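Local coordinates for WbbM protein (PDB 6U4B) that acts as a trimeric, bifunctional O-antigen polymerase, joining two probable glycosyltransferase modules in one chain, at residues 40-45 against 99-104; 130-133 against 137-140. All blocks are in the same frame, centred on the assembly; numbering follows the deposited sequence.

Overall arrangement
Contacts 1 and 2 both lie within the DUF4422 region, with their centres about 10 Å apart, and follow one another along the chain. The loop 40-45 links them: one part of it faces strand 97-102 in contact 1, while its far part leans on the helix end of contact 2. E133 OE2 receives a probable hydrogen bond from N43 N at 2.7 Å, and A44 CB packs against L138 O at 3.6 Å. The E133 carboxylate thus probably helps to fix the backbone of the loop at N43. Neither contact belongs to the magnesium site of D406, D408 and H560, which lies in the glycosyltransferase family 8 region of the chain.

Contact 1 of 2, residues 40-45 against 99-104; sequences AFLNAA and GFMHYR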
ATOM      1  N   ALA A  40     -11.145  41.517  -9.696  1.00 49.15           N
ATOM      2  CA  ALA A  40     -10.283  42.651  -9.380  1.00 43.14           C
ATOM      3  C   ALA A  40     -10.543  43.186  -7.977  1.00 49.86           C
ATOM      4  O   ALA A  40     -11.686  43.245  -7.512  1.00 47.52           O
ATOM      5  CB  ALA A  40     -10.486  43.765 -10.408  1.00 46.78           C
ATOM      6  N   PHE A  41      -9.466  43.589  -7.309  1.00 50.25           N
ATOM      7  CA  PHE A  41      -9.524  44.139  -5.962  1.00 51.32           C
ATOM      8  C   PHE A  41      -9.334  45.648  -6.003  1.00 53.75           C
ATOM      9  O   PHE A  41      -8.529  46.164  -6.786  1.00 56.06           O
ATOM     10  CB  PHE A  41      -8.449  43.514  -5.072  1.00 53.46           C
ATOM     11  CG  PHE A  41      -8.606  42.034  -4.872  1.00 51.89           C
ATOM     12  CD1 PHE A  41      -7.510  41.192  -4.963  1.00 51.63           C
ATOM     13  CD2 PHE A  41      -9.846  41.486  -4.582  1.00 44.63           C
ATOM     14  CE1 PHE A  41      -7.650  39.825  -4.775  1.00 53.02           C
ATOM     15  CE2 PHE A  41      -9.991  40.121  -4.392  1.00 44.50           C
ATOM     16  CZ  PHE A  41      -8.891  39.290  -4.488  1.00 46.58           C
ATOM     17  N   LEU A  42     -10.075  46.352  -5.154  1.00 51.58           N
ATOM     18  CA  LEU A  42      -9.893  47.789  -5.024  1.00 54.05           C
ATOM     19  C   LEU A  42      -8.577  48.090  -4.315  1.00 53.60           C
ATOM     20  O   LEU A  42      -8.154  47.371  -3.408  1.00 55.54           O
ATOM     21  CB  LEU A  42     -11.064  48.408  -4.260  1.00 51.44           C
ATOM     22  CG  LEU A  42     -12.395  48.372  -5.010  1.00 50.40           C
ATOM     23  CD1 LEU A  42     -13.535  48.857  -4.125  1.00 54.80           C
ATOM     24  CD2 LEU A  42     -12.304  49.203  -6.280  1.00 47.75           C
ATOM     25  N   ASN A  43      -7.933  49.179  -4.732  1.00 56.13           N
ATOM     26  CA  ASN A  43      -6.581  49.467  -4.271  1.00 64.85           C
ATOM     27  C   ASN A  43      -6.532  50.099  -2.888  1.00 66.38           C
ATOM     28  O   ASN A  43      -5.491  50.018  -2.228  1.00 71.76           O
ATOM     29  CB  ASN A  43      -5.865  50.381  -5.266  1.00 72.15           C
ATOM     30  CG  ASN A  43      -5.530  49.679  -6.561  1.00 78.04           C
ATOM     31  OD1 ASN A  43      -5.218  48.487  -6.571  1.00 85.43           O
ATOM     32  ND2 ASN A  43      -5.597  50.411  -7.665  1.00 78.23           N
ATOM     33  N   ALA A  44      -7.612  50.727  -2.435  1.00 61.46           N
ATOM     34  CA  ALA A  44      -7.566  51.430  -1.161  1.00 63.30           C
ATOM     35  C   ALA A  44      -7.401  50.444  -0.012  1.00 61.19           C
ATOM     36  O   ALA A  44      -8.037  49.387   0.023  1.00 57.06           O
ATOM     37  CB  ALA A  44      -8.826  52.273  -0.968  1.00 61.83           C
ATOM     38  N   ALA A  45      -6.525  50.801   0.932  1.00 62.32           N
ATOM     39  CA  ALA A  45      -6.212  49.915   2.045  1.00 65.45           C
ATOM     40  C   ALA A  45      -7.396  49.707   2.978  1.00 66.13           C
ATOM     41  O   ALA A  45      -7.419  48.720   3.720  1.00 67.01           O
ATOM     42  CB  ALA A  45      -5.022  50.467   2.833  1.00 68.24           C
ATOM     43  N   GLY A  99     -18.516  48.589   6.772  1.00 48.91           N
ATOM     44  CA  GLY A  99     -19.267  48.628   5.535  1.00 49.07           C
ATOM     45  C   GLY A  99     -19.069  47.372   4.710  1.00 48.97           C
ATOM     46  O   GLY A  99     -18.153  46.581   4.943  1.00 45.97           O
ATOM     47  N   PHE A 100     -19.957  47.207   3.732  1.00 47.26           N
ATOM     48  CA  PHE A 100     -19.941  46.055   2.844  1.00 42.81           C
ATOM     49  C   PHE A 100     -20.377  46.484   1.453  1.00 44.29           C
ATOM     50  O   PHE A 100     -21.370  47.201   1.301  1.00 47.06           O
ATOM     51  CB  PHE A 100     -20.859  44.933   3.349  1.00 39.74           C
ATOM     52  CG  PHE A 100     -20.519  44.449   4.726  1.00 39.19           C
ATOM     53  CD1 PHE A 100     -21.106  45.023   5.837  1.00 41.08           C
ATOM     54  CD2 PHE A 100     -19.610  43.421   4.909  1.00 44.29           C
ATOM     55  CE1 PHE A 100     -20.795  44.581   7.108  1.00 47.06           C
ATOM     56  CE2 PHE A 100     -19.293  42.972   6.175  1.00 46.07           C
ATOM     57  CZ  PHE A 100     -19.886  43.554   7.278  1.00 48.02           C
ATOM     58  N   MET A 101     -19.626  46.044   0.447  1.00 45.07           N
ATOM     59  CA  MET A 101     -19.949  46.300  -0.949  1.00 39.26           C
ATOM     60  C   MET A 101     -19.749  45.016  -1.740  1.00 40.24           C
ATOM     61  O   MET A 101     -19.104  44.073  -1.276  1.00 34.28           O
ATOM     62  CB  MET A 101     -19.085  47.431  -1.530  1.00 38.00           C
ATOM     63  CG  MET A 101     -19.226  48.761  -0.796  1.00 39.80           C
ATOM     64  SD  MET A 101     -18.399  50.165  -1.585  1.00 45.33           S
ATOM     65  CE  MET A 101     -16.679  49.682  -1.461  1.00 42.20           C
ATOM     66  N   HIS A 102     -20.332  44.977  -2.934  1.00 46.58           N
ATOM     67  CA  HIS A 102     -20.127  43.851  -3.832  1.00 45.25           C
ATOM     68  C   HIS A 102     -18.761  43.973  -4.508  1.00 44.69           C
ATOM     69  O   HIS A 102     -18.037  44.954  -4.326  1.00 44.44           O
ATOM     70  CB  HIS A 102     -21.255  43.777  -4.857  1.00 50.12           C
ATOM     71  CG  HIS A 102     -22.622  43.772  -4.247  1.00 55.83           C
ATOM     72  ND1 HIS A 102     -23.103  42.709  -3.511  1.00 55.23           N
ATOM     73  CD2 HIS A 102     -23.605  44.703  -4.252  1.00 57.14           C
ATOM     74  CE1 HIS A 102     -24.326  42.984  -3.092  1.00 54.11           C
ATOM     75  NE2 HIS A 102     -24.654  44.187  -3.529  1.00 56.68           N
ATOM     76  N   TYR A 103     -18.392  42.961  -5.297  1.00 44.19           N
ATOM     77  CA  TYR A 103     -17.087  42.965  -5.946  1.00 48.94           C
ATOM     78  C   TYR A 103     -17.084  43.729  -7.262  1.00 46.77           C
ATOM     79  O   TYR A 103     -16.030  44.230  -7.666  1.00 49.68           O
ATOM     80  CB  TYR A 103     -16.579  41.529  -6.176  1.00 49.94           C
ATOM     81  CG  TYR A 103     -17.252  40.752  -7.289  1.00 48.54           C
ATOM     82  CD1 TYR A 103     -16.667  40.655  -8.546  1.00 46.48           C
ATOM     83  CD2 TYR A 103     -18.455  40.087  -7.073  1.00 51.34           C
ATOM     84  CE1 TYR A 103     -17.267  39.932  -9.563  1.00 49.07           C
ATOM     85  CE2 TYR A 103     -19.066  39.359  -8.091  1.00 51.93           C
ATOM     86  CZ  TYR A 103     -18.466  39.289  -9.333  1.00 54.24           C
ATOM     87  OH  TYR A 103     -19.067  38.571 -10.342  1.00 59.15           O
ATOM     88  N   ARG A 104     -18.229  43.840  -7.938  1.00 49.32           N
ATOM     89  CA  ARG A 104     -18.335  44.676  -9.127  1.00 56.50           C
ATOM     90  C   ARG A 104     -19.390  45.767  -8.978  1.00 51.77           C
ATOM     91  O   ARG A 104     -19.713  46.444  -9.958  1.00 52.03           O
ATOM     92  CB  ARG A 104     -18.625  43.818 -10.362  1.00 61.07           C
ATOM     93  CG  ARG A 104     -17.375  43.300 -11.044  1.00 71.00           C
ATOM     94  CD  ARG A 104     -17.687  42.190 -12.030  1.00 75.75           C
ATOM     95  NE  ARG A 104     -18.517  42.632 -13.144  1.00 78.81           N
ATOM     96  CZ  ARG A 104     -18.868  41.849 -14.158  1.00 80.59           C
ATOM     97  NH1 ARG A 104     -19.626  42.326 -15.137  1.00 80.01           N
ATOM     98  NH2 ARG A 104     -18.459  40.589 -14.192  1.00 80.86           N
TER
HETATM   99  O   HOH W   1     -13.859  42.659  -8.900  1.00 46.13           O
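The Y103 ring meets the 40-45 loop through a water at its edge: the water oxygen lies in the ring plane, 3.5 Å from Y103 CD1, and is also bonded to A40. One face of the ring carries R104 CB, 4.1 Å above the plane and displaced toward the rim; the H36 ring also meets the Y103 ring, the two planes at about 75°. The phenol oxygen is directed to E288, which also forms a salt bridge with R104.

Two backbone carbonyls face each other here, A40 O and Y103 O, 4.5 Å apart. Both are acceptors and cannot pair directly, so the water donates to each, at 2.6 Å to A40 O and 3.0 Å to Y103 O. The loop is thereby joined to Y103 through solvent rather than by a direct bond.

Strand 97-102 pairs in parallel with strand 29-35, as does strand 47-51, so the 40-45 loop belongs to a connection between neighbouring parallel strands that contains no helix. M101 is bonded through its backbone to Y32 of strand 29-35, and its side chain rises toward the loop. There the direct apolar contact is made methyl to methyl, L42 CD1 to M101 CE at 4.2 Å. The M101 chain runs extended to SD and then bends (chi3 -65°), which brings CE round to the leucine. L42 also rests on I47 and H106. On the loop's other flank F41 lies against P49 and meets H35 edge-to-face, its backbone N bonded to N291.

Contact 2 of 2, residues 130-133 against 137-140; sequences EEYE and GLNE
With CG of Y132 trans to the backbone N (chi1 173°) and CG of L138 turned away from its own carbonyl carbon (chi1 -69°), the tyrosine ring and one leucine methyl converge at the side of helix 130-135. L138 CD1 is the atom that touches, 3.4 Å from Y132 CE2 and 4.0 Å from both Y132 CD2 and Y132 CZ. The side chains approach at a slant, and the shortest of these distances marks tight packing.

The backbone makes this meeting possible. L138 N donates to E133 O over 2.9 Å, with an N-H...O angle of 148° and the donor in the carbonyl plane; G137 N is directed to K134 O instead. Together these are the bonds of a Schellman motif, with G137 as the C' residue in a positive-phi conformation that glycine adopts readily. The chain then tightens into an inverse gamma turn centred on L138, marked by a weak bond of 3.1 Å from N139 N to G137 O. L138 CB sits 3.9 Å from E133 O, packed on the carbonyl whose bond ends the helix.

N139 follows as N-cap of the next helix: its side chain caps a later backbone N, and OD1 is also hydrogen-bonded to T142 OG1, so one helix is closed and another opened within three residues. E133 OE2 accepts from N43 N of the 40-45 loop. The Y132 ring also packs against F136 and H125 of strand 122-125, while its hydroxyl bonds H106 and T283, tying the junction between helices 130-135 and 140-146 to the parallel pair of strands 122-125 and 277-285.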
ATOM      1  N   GLU A 130      -7.703  53.067 -12.150  1.00 79.17           N
ATOM      2  CA  GLU A 130      -7.407  54.181 -11.255  1.00 81.33           C
ATOM      3  C   GLU A 130      -8.398  55.326 -11.426  1.00 75.77           C
ATOM      4  O   GLU A 130      -8.715  56.013 -10.449  1.00 74.08           O
ATOM      5  CB  GLU A 130      -5.972  54.661 -11.476  1.00 87.02           C
ATOM      6  CG  GLU A 130      -4.940  53.898 -10.649  1.00 87.10           C
ATOM      7  CD  GLU A 130      -3.511  54.183 -11.071  1.00 92.39           C
ATOM      8  OE1 GLU A 130      -2.930  53.354 -11.802  1.00 92.12           O
ATOM      9  OE2 GLU A 130      -2.970  55.240 -10.677  1.00 94.46           O
ATOM     10  N   GLU A 131      -8.900  55.545 -12.646  1.00 74.29           N
ATOM     11  CA  GLU A 131      -9.919  56.572 -12.849  1.00 76.69           C
ATOM     12  C   GLU A 131     -11.219  56.207 -12.143  1.00 75.05           C
ATOM     13  O   GLU A 131     -11.898  57.079 -11.587  1.00 72.17           O
ATOM     14  CB  GLU A 131     -10.169  56.782 -14.341  1.00 86.26           C
ATOM     15  CG  GLU A 131     -11.274  57.786 -14.643  1.00 97.55           C
ATOM     16  CD  GLU A 131     -11.810  57.660 -16.055  1.00106.11           C
ATOM     17  OE1 GLU A 131     -11.461  56.675 -16.737  1.00108.54           O
ATOM     18  OE2 GLU A 131     -12.582  58.546 -16.480  1.00111.82           O
ATOM     19  N   TYR A 132     -11.584  54.923 -12.166  1.00 71.66           N
ATOM     20  CA  TYR A 132     -12.793  54.462 -11.490  1.00 69.92           C
ATOM     21  C   TYR A 132     -12.753  54.804 -10.006  1.00 66.89           C
ATOM     22  O   TYR A 132     -13.716  55.353  -9.456  1.00 67.94           O
ATOM     23  CB  TYR A 132     -12.950  52.953 -11.699  1.00 68.97           C
ATOM     24  CG  TYR A 132     -14.078  52.309 -10.917  1.00 65.60           C
ATOM     25  CD1 TYR A 132     -15.389  52.384 -11.365  1.00 65.22           C
ATOM     26  CD2 TYR A 132     -13.826  51.605  -9.747  1.00 61.67           C
ATOM     27  CE1 TYR A 132     -16.422  51.790 -10.664  1.00 61.81           C
ATOM     28  CE2 TYR A 132     -14.854  51.006  -9.038  1.00 59.81           C
ATOM     29  CZ  TYR A 132     -16.150  51.105  -9.501  1.00 61.83           C
ATOM     30  OH  TYR A 132     -17.180  50.515  -8.802  1.00 64.13           O
ATOM     31  N   GLU A 133     -11.637  54.495  -9.345  1.00 62.04           N
ATOM     32  CA  GLU A 133     -11.517  54.763  -7.918  1.00 62.66           C
ATOM     33  C   GLU A 133     -11.446  56.257  -7.626  1.00 65.84           C
ATOM     34  O   GLU A 133     -11.820  56.691  -6.531  1.00 63.26           O
ATOM     35  CB  GLU A 133     -10.289  54.044  -7.360  1.00 61.44           C
ATOM     36  CG  GLU A 133     -10.393  52.527  -7.420  1.00 60.68           C
ATOM     37  CD  GLU A 133      -9.066  51.837  -7.172  1.00 68.11           C
ATOM     38  OE1 GLU A 133      -8.238  51.781  -8.107  1.00 76.85           O
ATOM     39  OE2 GLU A 133      -8.845  51.365  -6.039  1.00 68.80           O
ATOM     40  N   GLY A 137     -14.649  58.179  -5.715  1.00 62.89           N
ATOM     41  CA  GLY A 137     -14.191  58.437  -4.360  1.00 63.10           C
ATOM     42  C   GLY A 137     -13.903  57.198  -3.542  1.00 64.44           C
ATOM     43  O   GLY A 137     -14.173  57.180  -2.335  1.00 67.07           O
ATOM     44  N   LEU A 138     -13.356  56.161  -4.173  1.00 61.54           N
ATOM     45  CA  LEU A 138     -13.058  54.905  -3.486  1.00 59.77           C
ATOM     46  C   LEU A 138     -11.632  54.923  -2.933  1.00 64.97           C
ATOM     47  O   LEU A 138     -10.765  54.134  -3.308  1.00 67.72           O
ATOM     48  CB  LEU A 138     -13.285  53.727  -4.427  1.00 57.15           C
ATOM     49  CG  LEU A 138     -14.753  53.490  -4.790  1.00 57.18           C
ATOM     50  CD1 LEU A 138     -14.863  52.577  -5.993  1.00 57.83           C
ATOM     51  CD2 LEU A 138     -15.512  52.905  -3.603  1.00 50.29           C
ATOM     52  N   ASN A 139     -11.405  55.865  -2.020  1.00 65.27           N
ATOM     53  CA  ASN A 139     -10.127  56.001  -1.338  1.00 70.38           C
ATOM     54  C   ASN A 139     -10.389  56.473   0.084  1.00 73.55           C
ATOM     55  O   ASN A 139     -11.497  56.894   0.425  1.00 74.10           O
ATOM     56  CB  ASN A 139      -9.193  56.964  -2.079  1.00 73.20           C
ATOM     57  CG  ASN A 139      -9.875  58.263  -2.453  1.00 74.95           C
ATOM     58  OD1 ASN A 139     -10.043  59.152  -1.618  1.00 76.41           O
ATOM     59  ND2 ASN A 139     -10.276  58.379  -3.715  1.00 72.53           N
ATOM     60  N   GLU A 140      -9.346  56.403   0.915  1.00 83.30           N
ATOM     61  CA  GLU A 140      -9.510  56.706   2.335  1.00 85.18           C
ATOM     62  C   GLU A 140      -9.988  58.137   2.555  1.00 85.13           C
ATOM     63  O   GLU A 140     -10.897  58.374   3.359  1.00 84.37           O
ATOM     64  CB  GLU A 140      -8.200  56.459   3.083  1.00 91.95           C
ATOM     65  CG  GLU A 140      -8.143  57.118   4.452  1.00 97.40           C
ATOM     66  CD  GLU A 140      -7.625  56.188   5.530  1.00100.80           C
ATOM     67  OE1 GLU A 140      -8.107  56.285   6.677  1.00102.02           O
ATOM     68  OE2 GLU A 140      -6.742  55.357   5.231  1.00103.52           O
TER